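Local coordinates for protein Baccell_00875 (Bacteroides cellulosilyticus DSM 14838, PDB 5NO8) that probably cleaves L-rhamnose from glucuronic acid as a polysaccharide lyase, removing the rhamnose caps of complex arabinogalactan proteins, at residues 79-84 with 107-112; 92-97 with 102-107; 38-43 with 114-119; 68-73 with 202-207. All blocks are in the same frame, centred on the assembly; numbering follows the deposited sequence.

Contact 1: residues 79-84 with 107-112; sequences VVKGRE and EGDIRI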
loop_
_atom_site.group_PDB
_atom_site.type_symbol
_atom_site.label_atom_id
_atom_site.label_comp_id
_atom_site.label_asym_id
_atom_site.label_seq_id
_atom_site.Cartn_x
_atom_site.Cartn_y
_atom_site.Cartn_z
ATOM N N VAL A 79 15.754 -11.018 -25.671
ATOM C CA VAL A 79 17.036 -11.612 -25.977
ATOM C C VAL A 79 17.815 -10.672 -26.892
ATOM O O VAL A 79 17.298 -10.143 -27.881
ATOM C CB VAL A 79 16.944 -13.060 -26.505
ATOM C CG1 VAL A 79 16.069 -13.185 -27.697
ATOM C CG2 VAL A 79 18.329 -13.613 -26.812
ATOM N N VAL A 80 19.055 -10.454 -26.512
ATOM C CA VAL A 80 19.932 -9.544 -27.214
ATOM C C VAL A 80 21.219 -10.239 -27.613
ATOM O O VAL A 80 21.906 -10.842 -26.779
ATOM C CB VAL A 80 20.275 -8.344 -26.314
ATOM C CG1 VAL A 80 21.294 -7.442 -27.005
ATOM C CG2 VAL A 80 19.018 -7.560 -25.982
ATOM N N LYS A 81 21.552 -10.148 -28.905
ATOM C CA LYS A 81 22.777 -10.678 -29.480
ATOM C C LYS A 81 23.284 -9.589 -30.381
ATOM O O LYS A 81 22.747 -9.390 -31.475
ATOM C CB LYS A 81 22.514 -11.927 -30.333
ATOM C CG LYS A 81 22.148 -13.174 -29.575
ATOM C CD LYS A 81 22.259 -14.424 -30.459
ATOM C CE LYS A 81 21.357 -14.376 -31.670
ATOM N NZ LYS A 81 21.114 -15.741 -32.237
ATOM N N GLY A 82 24.262 -8.834 -29.910
ATOM C CA GLY A 82 24.710 -7.639 -30.643
ATOM C C GLY A 82 23.554 -6.672 -30.864
ATOM O O GLY A 82 22.773 -6.395 -29.938
ATOM N N ARG A 83 23.402 -6.190 -32.096
ATOM C CA ARG A 83 22.325 -5.246 -32.408
ATOM C C ARG A 83 20.936 -5.869 -32.453
ATOM O O ARG A 83 19.949 -5.143 -32.456
ATOM C CB ARG A 83 22.608 -4.533 -33.732
ATOM C CG ARG A 83 23.835 -3.658 -33.670
ATOM C CD ARG A 83 23.970 -2.762 -34.867
ATOM N NE ARG A 83 24.431 -3.554 -35.995
ATOM C CZ ARG A 83 23.682 -3.937 -37.014
ATOM N NH1 ARG A 83 22.412 -3.582 -37.100
ATOM N NH2 ARG A 83 24.218 -4.661 -37.986
ATOM N N GLU A 84 20.863 -7.196 -32.521
ATOM C CA GLU A 84 19.605 -7.902 -32.654
ATOM C C GLU A 84 18.938 -8.071 -31.295
ATOM O O GLU A 84 19.464 -8.765 -30.428
ATOM C CB GLU A 84 19.853 -9.292 -33.264
ATOM C CG GLU A 84 18.567 -10.035 -33.579
ATOM C CD GLU A 84 18.761 -11.511 -33.905
ATOM O OE1 GLU A 84 18.192 -11.943 -34.929
ATOM O OE2 GLU A 84 19.423 -12.245 -33.132
ATOM N N GLU A 107 12.408 -20.988 -27.370
ATOM C CA GLU A 107 12.091 -19.681 -27.926
ATOM C C GLU A 107 13.397 -19.094 -28.417
ATOM O O GLU A 107 14.223 -18.578 -27.627
ATOM C CB GLU A 107 11.434 -18.792 -26.870
ATOM C CG GLU A 107 10.118 -19.324 -26.291
ATOM C CD GLU A 107 9.005 -19.506 -27.300
ATOM O OE1 GLU A 107 8.962 -18.747 -28.295
ATOM O OE2 GLU A 107 8.144 -20.400 -27.063
ATOM N N GLY A 108 13.619 -19.224 -29.723
ATOM C CA GLY A 108 14.890 -18.810 -30.307
ATOM C C GLY A 108 15.990 -19.693 -29.747
ATOM O O GLY A 108 15.861 -20.928 -29.710
ATOM N N ASP A 109 17.066 -19.060 -29.280
ATOM C CA ASP A 109 18.177 -19.781 -28.658
ATOM C C ASP A 109 17.862 -20.322 -27.258
ATOM O O ASP A 109 18.633 -21.092 -26.722
ATOM C CB ASP A 109 19.390 -18.850 -28.497
ATOM C CG ASP A 109 19.976 -18.401 -29.820
ATOM O OD1 ASP A 109 20.090 -19.255 -30.729
ATOM O OD2 ASP A 109 20.322 -17.199 -29.938
ATOM N N ILE A 110 16.763 -19.886 -26.664
ATOM C CA ILE A 110 16.528 -20.146 -25.238
ATOM C C ILE A 110 15.592 -21.317 -25.006
ATOM O O ILE A 110 14.447 -21.309 -25.436
ATOM C CB ILE A 110 15.997 -18.898 -24.514
ATOM C CG1 ILE A 110 16.910 -17.685 -24.780
ATOM C CG2 ILE A 110 15.886 -19.143 -23.019
ATOM C CD1 ILE A 110 18.345 -17.944 -24.391
ATOM N N ARG A 111 16.090 -22.289 -24.263
ATOM C CA ARG A 111 15.297 -23.406 -23.779
ATOM C C ARG A 111 14.794 -23.057 -22.391
ATOM O O ARG A 111 15.621 -22.686 -21.533
ATOM C CB ARG A 111 16.207 -24.614 -23.713
ATOM C CG ARG A 111 15.575 -25.928 -23.339
ATOM C CD ARG A 111 16.716 -26.956 -23.374
ATOM N NE ARG A 111 16.311 -28.349 -23.257
ATOM C CZ ARG A 111 16.342 -29.085 -22.134
ATOM N NH1 ARG A 111 15.974 -30.372 -22.185
ATOM N NH2 ARG A 111 16.692 -28.547 -20.958
ATOM N N ILE A 112 13.487 -23.172 -22.182
ATOM C CA ILE A 112 12.867 -22.982 -20.871
ATOM C C ILE A 112 12.287 -24.313 -20.442
ATOM O O ILE A 112 11.368 -24.824 -21.083
ATOM C CB ILE A 112 11.754 -21.918 -20.863
ATOM C CG1 ILE A 112 12.229 -20.588 -21.480
ATOM C CG2 ILE A 112 11.289 -21.673 -19.444
ATOM C CD1 ILE A 112 11.871 -20.397 -22.941
#

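Contact 2: residues 92-97 with 102-107; sequences IPVEIS and KVLYRE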
loop_
_atom_site.group_PDB
_atom_site.type_symbol
_atom_site.label_atom_id
_atom_site.label_comp_id
_atom_site.label_asym_id
_atom_site.label_seq_id
_atom_site.Cartn_x
_atom_site.Cartn_y
_atom_site.Cartn_z
ATOM N N ILE A 92 3.558 -21.886 -26.007
ATOM C CA ILE A 92 3.268 -23.209 -26.592
ATOM C C ILE A 92 4.499 -24.097 -26.424
ATOM O O ILE A 92 5.515 -23.842 -27.037
ATOM C CB ILE A 92 2.908 -23.091 -28.083
ATOM C CG1 ILE A 92 1.685 -22.156 -28.286
ATOM C CG2 ILE A 92 2.697 -24.469 -28.706
ATOM C CD1 ILE A 92 0.424 -22.560 -27.527
ATOM N N PRO A 93 4.391 -25.148 -25.607
ATOM C CA PRO A 93 5.502 -26.031 -25.383
ATOM C C PRO A 93 5.892 -26.808 -26.629
ATOM O O PRO A 93 5.031 -27.085 -27.485
ATOM C CB PRO A 93 4.992 -27.016 -24.330
ATOM C CG PRO A 93 3.658 -26.590 -23.928
ATOM C CD PRO A 93 3.199 -25.526 -24.838
ATOM N N VAL A 94 7.166 -27.152 -26.707
ATOM C CA VAL A 94 7.640 -28.156 -27.661
ATOM C C VAL A 94 7.438 -29.565 -27.114
ATOM O O VAL A 94 7.313 -30.501 -27.880
ATOM C CB VAL A 94 9.090 -27.934 -28.128
ATOM C CG1 VAL A 94 9.224 -26.578 -28.787
ATOM C CG2 VAL A 94 10.107 -28.071 -27.023
ATOM N N GLU A 95 7.410 -29.723 -25.795
ATOM C CA GLU A 95 7.126 -31.013 -25.154
ATOM C C GLU A 95 6.377 -30.785 -23.838
ATOM O O GLU A 95 6.697 -29.862 -23.070
ATOM C CB GLU A 95 8.430 -31.775 -24.899
ATOM C CG GLU A 95 8.244 -33.209 -24.379
ATOM C CD GLU A 95 9.500 -33.808 -23.746
ATOM O OE1 GLU A 95 10.617 -33.258 -23.918
ATOM O OE2 GLU A 95 9.358 -34.848 -23.051
ATOM N N ILE A 96 5.359 -31.597 -23.585
ATOM C CA ILE A 96 4.660 -31.534 -22.288
ATOM C C ILE A 96 4.356 -32.968 -21.908
ATOM O O ILE A 96 3.906 -33.750 -22.755
ATOM C CB ILE A 96 3.417 -30.606 -22.319
ATOM C CG1 ILE A 96 2.647 -30.637 -20.994
ATOM C CG2 ILE A 96 2.512 -30.881 -23.512
ATOM C CD1 ILE A 96 1.627 -29.526 -20.896
ATOM N N SER A 97 4.670 -33.322 -20.676
ATOM C CA SER A 97 4.454 -34.666 -20.204
ATOM C C SER A 97 2.949 -34.898 -20.011
ATOM O O SER A 97 2.164 -33.956 -19.785
ATOM C CB SER A 97 5.238 -34.950 -18.907
ATOM O OG SER A 97 4.751 -34.149 -17.835
ATOM N N LYS A 102 6.187 -31.801 -16.435
ATOM C CA LYS A 102 7.402 -31.426 -17.133
ATOM C C LYS A 102 6.962 -30.706 -18.381
ATOM O O LYS A 102 6.179 -31.256 -19.164
ATOM C CB LYS A 102 8.232 -32.654 -17.495
ATOM C CG LYS A 102 9.496 -32.335 -18.288
ATOM C CD LYS A 102 9.871 -33.415 -19.289
ATOM C CE LYS A 102 11.062 -32.974 -20.142
ATOM N NZ LYS A 102 11.804 -34.137 -20.723
ATOM N N VAL A 103 7.454 -29.482 -18.569
ATOM C CA VAL A 103 7.079 -28.695 -19.722
ATOM C C VAL A 103 8.339 -28.051 -20.288
ATOM O O VAL A 103 9.144 -27.459 -19.540
ATOM C CB VAL A 103 6.026 -27.614 -19.371
ATOM C CG1 VAL A 103 5.375 -27.091 -20.625
ATOM C CG2 VAL A 103 4.924 -28.158 -18.446
ATOM N N LEU A 104 8.527 -28.182 -21.594
ATOM C CA LEU A 104 9.687 -27.666 -22.276
ATOM C C LEU A 104 9.255 -26.711 -23.365
ATOM O O LEU A 104 8.408 -27.044 -24.211
ATOM C CB LEU A 104 10.491 -28.835 -22.848
ATOM C CG LEU A 104 11.797 -28.562 -23.557
ATOM C CD1 LEU A 104 12.753 -27.868 -22.618
ATOM C CD2 LEU A 104 12.396 -29.866 -24.108
ATOM N N TYR A 105 9.864 -25.527 -23.369
ATOM C CA TYR A 105 9.630 -24.493 -24.382
ATOM C C TYR A 105 10.955 -24.181 -25.010
ATOM O O TYR A 105 12.003 -24.289 -24.354
ATOM C CB TYR A 105 9.071 -23.189 -23.747
ATOM C CG TYR A 105 7.869 -23.351 -22.872
ATOM C CD1 TYR A 105 8.009 -23.794 -21.548
ATOM C CD2 TYR A 105 6.572 -23.124 -23.347
ATOM C CE1 TYR A 105 6.915 -23.964 -20.730
ATOM C CE2 TYR A 105 5.448 -23.307 -22.523
ATOM C CZ TYR A 105 5.624 -23.745 -21.226
ATOM O OH TYR A 105 4.562 -23.937 -20.370
ATOM N N ARG A 106 10.933 -23.750 -26.269
ATOM C CA ARG A 106 12.136 -23.334 -26.967
ATOM C C ARG A 106 11.784 -22.092 -27.757
ATOM O O ARG A 106 10.960 -22.137 -28.672
ATOM C CB ARG A 106 12.704 -24.434 -27.864
ATOM C CG ARG A 106 13.942 -24.056 -28.656
ATOM C CD ARG A 106 15.194 -23.814 -27.793
ATOM N NE ARG A 106 16.304 -23.527 -28.670
ATOM C CZ ARG A 106 17.133 -24.422 -29.207
ATOM N NH1 ARG A 106 17.068 -25.692 -28.877
ATOM N NH2 ARG A 106 18.086 -24.016 -30.033
ATOM N N GLU A 107 12.408 -20.988 -27.370
ATOM C CA GLU A 107 12.091 -19.681 -27.926
ATOM C C GLU A 107 13.397 -19.094 -28.417
ATOM O O GLU A 107 14.223 -18.578 -27.627
ATOM C CB GLU A 107 11.434 -18.792 -26.870
ATOM C CG GLU A 107 10.118 -19.324 -26.291
ATOM C CD GLU A 107 9.005 -19.506 -27.300
ATOM O OE1 GLU A 107 8.962 -18.747 -28.295
ATOM O OE2 GLU A 107 8.144 -20.400 -27.063
HETATM O O HOH W 1 8.216 -23.173 -27.140
HETATM O O HOH W 2 5.622 -20.225 -27.257
#

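Contact 3: residues 38-43 with 114-119; sequences GAISEL and IKREIK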
loop_
_atom_site.group_PDB
_atom_site.type_symbol
_atom_site.label_atom_id
_atom_site.label_comp_id
_atom_site.label_asym_id
_atom_site.label_seq_id
_atom_site.Cartn_x
_atom_site.Cartn_y
_atom_site.Cartn_z
ATOM N N GLY A 38 0.760 -25.636 -20.903
ATOM C CA GLY A 38 1.550 -26.110 -19.794
ATOM C C GLY A 38 1.510 -25.255 -18.530
ATOM O O GLY A 38 2.150 -25.611 -17.548
ATOM N N ALA A 39 0.769 -24.150 -18.552
ATOM C CA ALA A 39 0.614 -23.296 -17.371
ATOM C C ALA A 39 -0.219 -23.964 -16.281
ATOM O O ALA A 39 -1.042 -24.843 -16.552
ATOM C CB ALA A 39 -0.066 -22.001 -17.745
ATOM N N ILE A 40 -0.033 -23.519 -15.054
ATOM C CA ILE A 40 -0.940 -23.893 -13.982
ATOM C C ILE A 40 -2.175 -23.042 -14.106
ATOM O O ILE A 40 -2.120 -21.835 -13.911
ATOM C CB ILE A 40 -0.302 -23.731 -12.597
ATOM C CG1 ILE A 40 0.879 -24.677 -12.492
ATOM C CG2 ILE A 40 -1.352 -23.985 -11.502
ATOM C CD1 ILE A 40 1.751 -24.481 -11.275
ATOM N N SER A 41 -3.306 -23.656 -14.442
ATOM C CA SER A 41 -4.545 -22.917 -14.638
ATOM C C SER A 41 -5.358 -22.745 -13.353
ATOM O O SER A 41 -6.122 -21.803 -13.246
ATOM C CB SER A 41 -5.409 -23.612 -15.715
ATOM O OG SER A 41 -5.728 -24.922 -15.274
ATOM N N GLU A 42 -5.170 -23.647 -12.394
ATOM C CA GLU A 42 -5.867 -23.614 -11.110
ATOM C C GLU A 42 -4.912 -24.140 -10.055
ATOM O O GLU A 42 -4.222 -25.132 -10.269
ATOM C CB GLU A 42 -7.111 -24.502 -11.204
ATOM C CG GLU A 42 -8.080 -24.512 -10.047
ATOM C CD GLU A 42 -9.196 -25.541 -10.303
ATOM O OE1 GLU A 42 -9.988 -25.324 -11.258
ATOM O OE2 GLU A 42 -9.221 -26.581 -9.600
ATOM N N LEU A 43 -4.857 -23.461 -8.914
ATOM C CA LEU A 43 -3.990 -23.836 -7.810
ATOM C C LEU A 43 -4.862 -23.759 -6.576
ATOM O O LEU A 43 -5.383 -22.696 -6.252
ATOM C CB LEU A 43 -2.813 -22.861 -7.715
ATOM C CG LEU A 43 -1.440 -23.355 -7.262
ATOM C CD1 LEU A 43 -0.420 -22.245 -7.481
ATOM C CD2 LEU A 43 -1.465 -23.763 -5.804
ATOM N N ILE A 114 10.464 -26.366 -17.361
ATOM C CA ILE A 114 9.819 -26.363 -16.067
ATOM C C ILE A 114 9.634 -27.779 -15.555
ATOM O O ILE A 114 9.008 -28.585 -16.233
ATOM C CB ILE A 114 8.444 -25.689 -16.105
ATOM C CG1 ILE A 114 8.541 -24.338 -16.811
ATOM C CG2 ILE A 114 7.922 -25.523 -14.681
ATOM C CD1 ILE A 114 7.216 -23.643 -17.029
ATOM N N LYS A 115 10.161 -28.066 -14.365
ATOM C CA LYS A 115 9.973 -29.365 -13.689
ATOM C C LYS A 115 9.201 -29.104 -12.414
ATOM O O LYS A 115 9.654 -28.321 -11.580
ATOM C CB LYS A 115 11.340 -30.012 -13.386
ATOM C CG LYS A 115 12.117 -30.430 -14.649
ATOM C CD LYS A 115 13.427 -31.168 -14.356
ATOM C CE LYS A 115 14.602 -30.197 -14.187
ATOM N NZ LYS A 115 15.828 -30.917 -13.795
ATOM N N ARG A 116 8.040 -29.741 -12.281
ATOM C CA ARG A 116 7.200 -29.609 -11.103
ATOM C C ARG A 116 7.136 -30.904 -10.314
ATOM O O ARG A 116 7.066 -31.985 -10.900
ATOM C CB ARG A 116 5.791 -29.253 -11.498
ATOM C CG ARG A 116 5.690 -27.926 -12.207
ATOM C CD ARG A 116 4.335 -27.758 -12.856
ATOM N NE ARG A 116 4.272 -26.473 -13.545
ATOM C CZ ARG A 116 3.757 -26.252 -14.747
ATOM N NH1 ARG A 116 3.241 -27.232 -15.476
ATOM N NH2 ARG A 116 3.746 -25.008 -15.232
ATOM N N GLU A 117 7.156 -30.781 -8.998
ATOM C CA GLU A 117 6.899 -31.928 -8.136
ATOM C C GLU A 117 6.172 -31.519 -6.885
ATOM O O GLU A 117 6.287 -30.393 -6.443
ATOM C CB GLU A 117 8.129 -32.814 -7.913
ATOM C CG GLU A 117 9.280 -32.338 -7.088
ATOM C CD GLU A 117 10.372 -33.424 -6.994
ATOM O OE1 GLU A 117 10.132 -34.512 -6.404
ATOM O OE2 GLU A 117 11.480 -33.198 -7.519
ATOM N N ILE A 118 5.307 -32.407 -6.391
ATOM C CA ILE A 118 4.617 -32.161 -5.143
ATOM C C ILE A 118 5.419 -32.983 -4.146
ATOM O O ILE A 118 5.507 -34.205 -4.293
ATOM C CB ILE A 118 3.155 -32.631 -5.161
ATOM C CG1 ILE A 118 2.355 -31.971 -6.293
ATOM C CG2 ILE A 118 2.506 -32.372 -3.803
ATOM C CD1 ILE A 118 2.110 -30.490 -6.139
ATOM N N LYS A 119 6.014 -32.322 -3.166
ATOM C CA LYS A 119 6.905 -32.955 -2.179
ATOM C C LYS A 119 6.386 -32.604 -0.781
ATOM O O LYS A 119 6.413 -31.445 -0.384
ATOM C CB LYS A 119 8.349 -32.461 -2.346
#

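Contact 4: residues 68-73 with 202-207; sequences DNYGWG and IWERGR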
loop_
_atom_site.group_PDB
_atom_site.type_symbol
_atom_site.label_atom_id
_atom_site.label_comp_id
_atom_site.label_asym_id
_atom_site.label_seq_id
_atom_site.Cartn_x
_atom_site.Cartn_y
_atom_site.Cartn_z
ATOM N N ASP A 68 -5.041 -16.919 -22.068
ATOM C CA ASP A 68 -4.130 -17.974 -21.658
ATOM C C ASP A 68 -2.626 -17.656 -21.745
ATOM O O ASP A 68 -1.827 -18.395 -21.221
ATOM C CB ASP A 68 -4.493 -19.294 -22.345
ATOM C CG ASP A 68 -4.098 -19.343 -23.819
ATOM O OD1 ASP A 68 -3.444 -18.406 -24.365
ATOM O OD2 ASP A 68 -4.452 -20.374 -24.438
ATOM N N ASN A 69 -2.246 -16.540 -22.351
ATOM C CA ASN A 69 -0.834 -16.118 -22.341
ATOM C C ASN A 69 -0.322 -15.737 -20.944
ATOM O O ASN A 69 0.906 -15.765 -20.726
ATOM C CB ASN A 69 -0.619 -14.956 -23.288
ATOM C CG ASN A 69 -1.271 -13.697 -22.799
ATOM O OD1 ASN A 69 -2.487 -13.576 -22.864
ATOM N ND2 ASN A 69 -0.469 -12.768 -22.252
ATOM N N TYR A 70 -1.257 -15.417 -20.028
ATOM C CA TYR A 70 -0.947 -15.037 -18.639
ATOM C C TYR A 70 -0.969 -16.170 -17.625
ATOM O O TYR A 70 -0.853 -15.939 -16.410
ATOM C CB TYR A 70 -1.916 -13.948 -18.168
ATOM C CG TYR A 70 -1.696 -12.613 -18.810
ATOM C CD1 TYR A 70 -0.471 -11.948 -18.658
ATOM C CD2 TYR A 70 -2.699 -11.971 -19.505
ATOM C CE1 TYR A 70 -0.255 -10.712 -19.226
ATOM C CE2 TYR A 70 -2.493 -10.713 -20.080
ATOM C CZ TYR A 70 -1.271 -10.091 -19.915
ATOM O OH TYR A 70 -1.061 -8.864 -20.441
ATOM N N GLY A 71 -1.097 -17.402 -18.097
ATOM C CA GLY A 71 -1.060 -18.554 -17.211
ATOM C C GLY A 71 0.192 -18.616 -16.343
ATOM O O GLY A 71 1.284 -18.294 -16.791
ATOM N N TRP A 72 0.010 -19.047 -15.107
ATOM C CA TRP A 72 1.115 -19.243 -14.160
ATOM C C TRP A 72 2.180 -20.125 -14.775
ATOM O O TRP A 72 1.905 -21.264 -15.234
ATOM C CB TRP A 72 0.588 -19.900 -12.883
ATOM C CG TRP A 72 1.616 -20.198 -11.876
ATOM C CD1 TRP A 72 2.620 -21.112 -11.983
ATOM C CD2 TRP A 72 1.737 -19.627 -10.584
ATOM N NE1 TRP A 72 3.367 -21.138 -10.845
ATOM C CE2 TRP A 72 2.831 -20.249 -9.957
ATOM C CE3 TRP A 72 1.013 -18.664 -9.874
ATOM C CZ2 TRP A 72 3.262 -19.892 -8.684
ATOM C CZ3 TRP A 72 1.429 -18.337 -8.592
ATOM C CH2 TRP A 72 2.541 -18.935 -8.019
ATOM N N GLY A 73 3.417 -19.640 -14.796
ATOM C CA GLY A 73 4.506 -20.443 -15.333
ATOM C C GLY A 73 4.897 -20.107 -16.752
ATOM O O GLY A 73 5.978 -20.525 -17.211
ATOM N N ILE A 202 3.472 -5.406 -13.207
ATOM C CA ILE A 202 2.027 -5.525 -13.209
ATOM C C ILE A 202 1.581 -5.375 -14.655
ATOM O O ILE A 202 2.005 -4.447 -15.365
ATOM C CB ILE A 202 1.347 -4.443 -12.323
ATOM C CG1 ILE A 202 1.676 -4.630 -10.851
ATOM C CG2 ILE A 202 -0.179 -4.430 -12.503
ATOM C CD1 ILE A 202 1.139 -5.877 -10.214
ATOM N N TRP A 203 0.692 -6.273 -15.073
ATOM C CA TRP A 203 0.091 -6.225 -16.399
ATOM C C TRP A 203 -1.430 -6.119 -16.290
ATOM O O TRP A 203 -2.001 -6.524 -15.281
ATOM C CB TRP A 203 0.474 -7.474 -17.226
ATOM C CG TRP A 203 1.913 -7.584 -17.483
ATOM C CD1 TRP A 203 2.820 -8.293 -16.764
ATOM C CD2 TRP A 203 2.632 -6.936 -18.508
ATOM N NE1 TRP A 203 4.071 -8.144 -17.305
ATOM C CE2 TRP A 203 3.989 -7.300 -18.367
ATOM C CE3 TRP A 203 2.263 -6.088 -19.554
ATOM C CZ2 TRP A 203 4.983 -6.847 -19.241
ATOM C CZ3 TRP A 203 3.234 -5.610 -20.385
ATOM C CH2 TRP A 203 4.587 -6.001 -20.238
ATOM N N GLU A 204 -2.045 -5.558 -17.335
ATOM C CA GLU A 204 -3.518 -5.465 -17.494
ATOM C C GLU A 204 -4.219 -4.548 -16.473
ATOM O O GLU A 204 -5.182 -4.927 -15.777
ATOM C CB GLU A 204 -4.154 -6.846 -17.522
ATOM C CG GLU A 204 -3.608 -7.765 -18.601
ATOM C CD GLU A 204 -3.901 -7.252 -20.004
ATOM O OE1 GLU A 204 -4.918 -6.553 -20.180
ATOM O OE2 GLU A 204 -3.117 -7.517 -20.934
ATOM N N ARG A 205 -3.729 -3.327 -16.403
ATOM C CA ARG A 205 -4.458 -2.263 -15.725
ATOM C C ARG A 205 -5.033 -1.289 -16.754
ATOM O O ARG A 205 -4.486 -1.124 -17.854
ATOM C CB ARG A 205 -3.551 -1.532 -14.751
ATOM C CG ARG A 205 -2.934 -2.438 -13.691
ATOM C CD ARG A 205 -3.962 -3.190 -12.846
ATOM N NE ARG A 205 -4.964 -2.351 -12.157
ATOM C CZ ARG A 205 -4.822 -1.771 -10.957
ATOM N NH1 ARG A 205 -3.690 -1.887 -10.256
ATOM N NH2 ARG A 205 -5.818 -1.025 -10.451
ATOM N N GLY A 206 -6.108 -0.614 -16.370
ATOM C CA GLY A 206 -6.749 0.373 -17.256
ATOM C C GLY A 206 -8.173 0.662 -16.860
ATOM O O GLY A 206 -8.832 -0.163 -16.221
ATOM N N ARG A 207 -8.657 1.825 -17.282
ATOM C CA ARG A 207 -10.042 2.218 -17.050
ATOM C C ARG A 207 -11.015 1.152 -17.569
ATOM O O ARG A 207 -12.002 0.830 -16.902
ATOM C CB ARG A 207 -10.300 3.583 -17.696
#

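Contact 1: residues 79-84 with 107-112
Lys81 and Asp109 approach each other from opposite directions, and their salt bridge is the sole close approach between the two segments. The ammonium NZ lies 2.8 Å from Asp109 OD2 and meets it on the syn lone pair, the side that faces OD1; OD1 itself stays 4.0 Å from NZ. The lysine chain bends at chi3 (-60°), and both CD and CE lie close to the same oxygen, with Asp109 OD2 only 3.4 Å from Lys81 CD. A second carboxylate, Glu84 OE2, stands 4.0 Å from Lys81 NZ in a long ion pair, so the ammonium lies between two acids and probably tempers the repulsion between them.

Backbone hydrogen bonds close a turn in each segment. Both turns are of type II', Lys81 to Glu84 and Glu107 to Ile110, the two-residue connection of a beta hairpin. Lys81 and Glu84 bond to each other in both directions, N to O, and Glu107 and Ile110 do the same. Gly82 and Gly108 take the positive phi that the first corner of such a turn requires. The hairpins belong to different sheets, strands 75-81 and 84-90 in one, 102-107 and 110-119 in the other.

Val137, on strand 137-145, is touched by the side chains of both Lys81 and Asp109.

Contact 2: residues 92-97 with 102-107
Pro93 packs against Val103 and Tyr105 where the edge strand of a beta hairpin, 95-96 with 102-107, loses its regular pairing in a classic bulge: Val94 and Glu95 both face Leu104. Along the proline ring, CB rests against Val103 CG1 at 3.7 Å and lies over one face of the Tyr105 ring. CG is shared between Val103 CG1 and Tyr105 CE2, and CD ends the row 3.9 Å from Tyr105 CE2. The proline and tyrosine side chains run alongside each other, while the phenol OH goes on to bond Thr37 O.

At the bulge Leu104 O accepts twice. Val94 N comes in the carbonyl plane at 2.8 Å from Leu104 O, but in a bent hydrogen bond (134° at hydrogen); Glu95 N is farther and straighter, tilted from that plane. The return bond, Leu104 N to Glu95 O, is regular. On the face that carries Leu104, opposite Val103, Glu95 extends across to Lys102 in a salt bridge whose hydrogen bond is weak, Lys102 NZ lying 3.5 Å from Glu95 OE2.

Toward Ile92 the two segments draw apart and water bridges them: one molecule accepts from Arg106 N and also bonds Ile92 O and Glu107 OE2, while Glu107 OE1 is in a salt bridge with Arg88. At the far end Ser97 N bonds Lys102 O, and Ser97 OG, already paired with Asp99 OD1, receives Lys102 N at 3.1 Å.

Contact 3: residues 38-43 with 114-119
Arg116 sets off with CG beside its backbone N (chi1 -62°) and then runs extended from CG to NE, which carries the guanidinium across to the carbonyl of Gly38. There NH1 and NH2 grip one atom end-on: Gly38 O lies 2.8 Å from Arg116 NH1 and 2.9 Å from Arg116 NH2, close to the guanidinium plane. Sharing an acceptor bends both bonds, to about 143° at hydrogen, with the NH1 donor the nearer to the line of the carbonyl. Ile40 slides past in the opposite direction and lays CG1 over one face of the guanidinium, 3.8 Å above its plane and toward the rim; its CD1 reaches Arg116 NE at 3.9 Å.

The charged group is buried, yet well supplied with partners. NE forms a salt bridge with Glu125, and NH1 also donates to Gly100 O, so the flat group is held in its rotation by acceptors on several sides. The arginine thereby fastens the loop ahead of strand 40-45 to the buried face, which also carries Ile114, of the eight-stranded antiparallel sheet. Strand 122-131 contributes Glu125 and Leu123 beside Ile40, strand 102-107 packs Val103 on the arginine, and strand 29-33, the partner of 40-45, adds Ile33.

Contact 4: residues 68-73 with 202-207
Tyr70 thrusts its ring across the start of the Trp203 side chain, meeting it at about a right angle: ring atom CE1 lies 3.9 Å from Trp203 CB, and the phenol oxygen is slightly nearer that carbon, at 3.8 Å. The indole itself leads away from the tyrosine, and its NE1 bonds Tyr76 OH.

At the end of the ring Tyr70 OH donates to Glu204 OE2 over a short 2.5 Å. The acceptor lies near the ring plane and is approached on its anti lone pair, the side away from OE1, while the carboxylate is turned 69° from the phenol ring. With CG set beside the backbone N (chi1 -57°), Glu204 CG lies 3.5 Å from Tyr70 CE2; the bend at chi2 (-64°) then turns the carboxylate to the hydroxyl. The other oxygen, OE1, is taken by Lys209 in a salt bridge, so both carboxylate oxygens have partners. Within its own segment Tyr70 is flanked by Asn69, whose ND2 stands 3.4 Å above the ring centre, and Tyr145 meets the ring edge-to-face.

Glu204 follows strand 199-203 with left-handed backbone angles, and Asp666 binds its amide and that of Arg205. The tyrosine-carboxylate bond thus ties two loops of the N-terminal beta-sheet region, next to where strand 199-203 pairs in parallel with 664-665 from the helix-rich C-terminal part.

How the contacts relate
From the N terminus the chain first lays down 38-43 and 68-73, which open contacts 3 and 4, then 79-84 and 92-97, which open contacts 1 and 2. Contact 2 closes first, as a hairpin; contact 1 closes around it at 107-112, and contact 3 around both at 114-119. Contact 4 closes last, at 202-207: it encloses contacts 1 and 2 but crosses contact 3. Contacts 1, 2 and 3 follow neighbouring strands 102-107 and 110-119, tying them to another sheet, the edge strand and the N-terminal strands. The crossing pair meets where Ile40 N bonds Trp72 O, and contact 4 ties the loop before strand 75-81 to the end of strand 199-203, which pairs with 664-665.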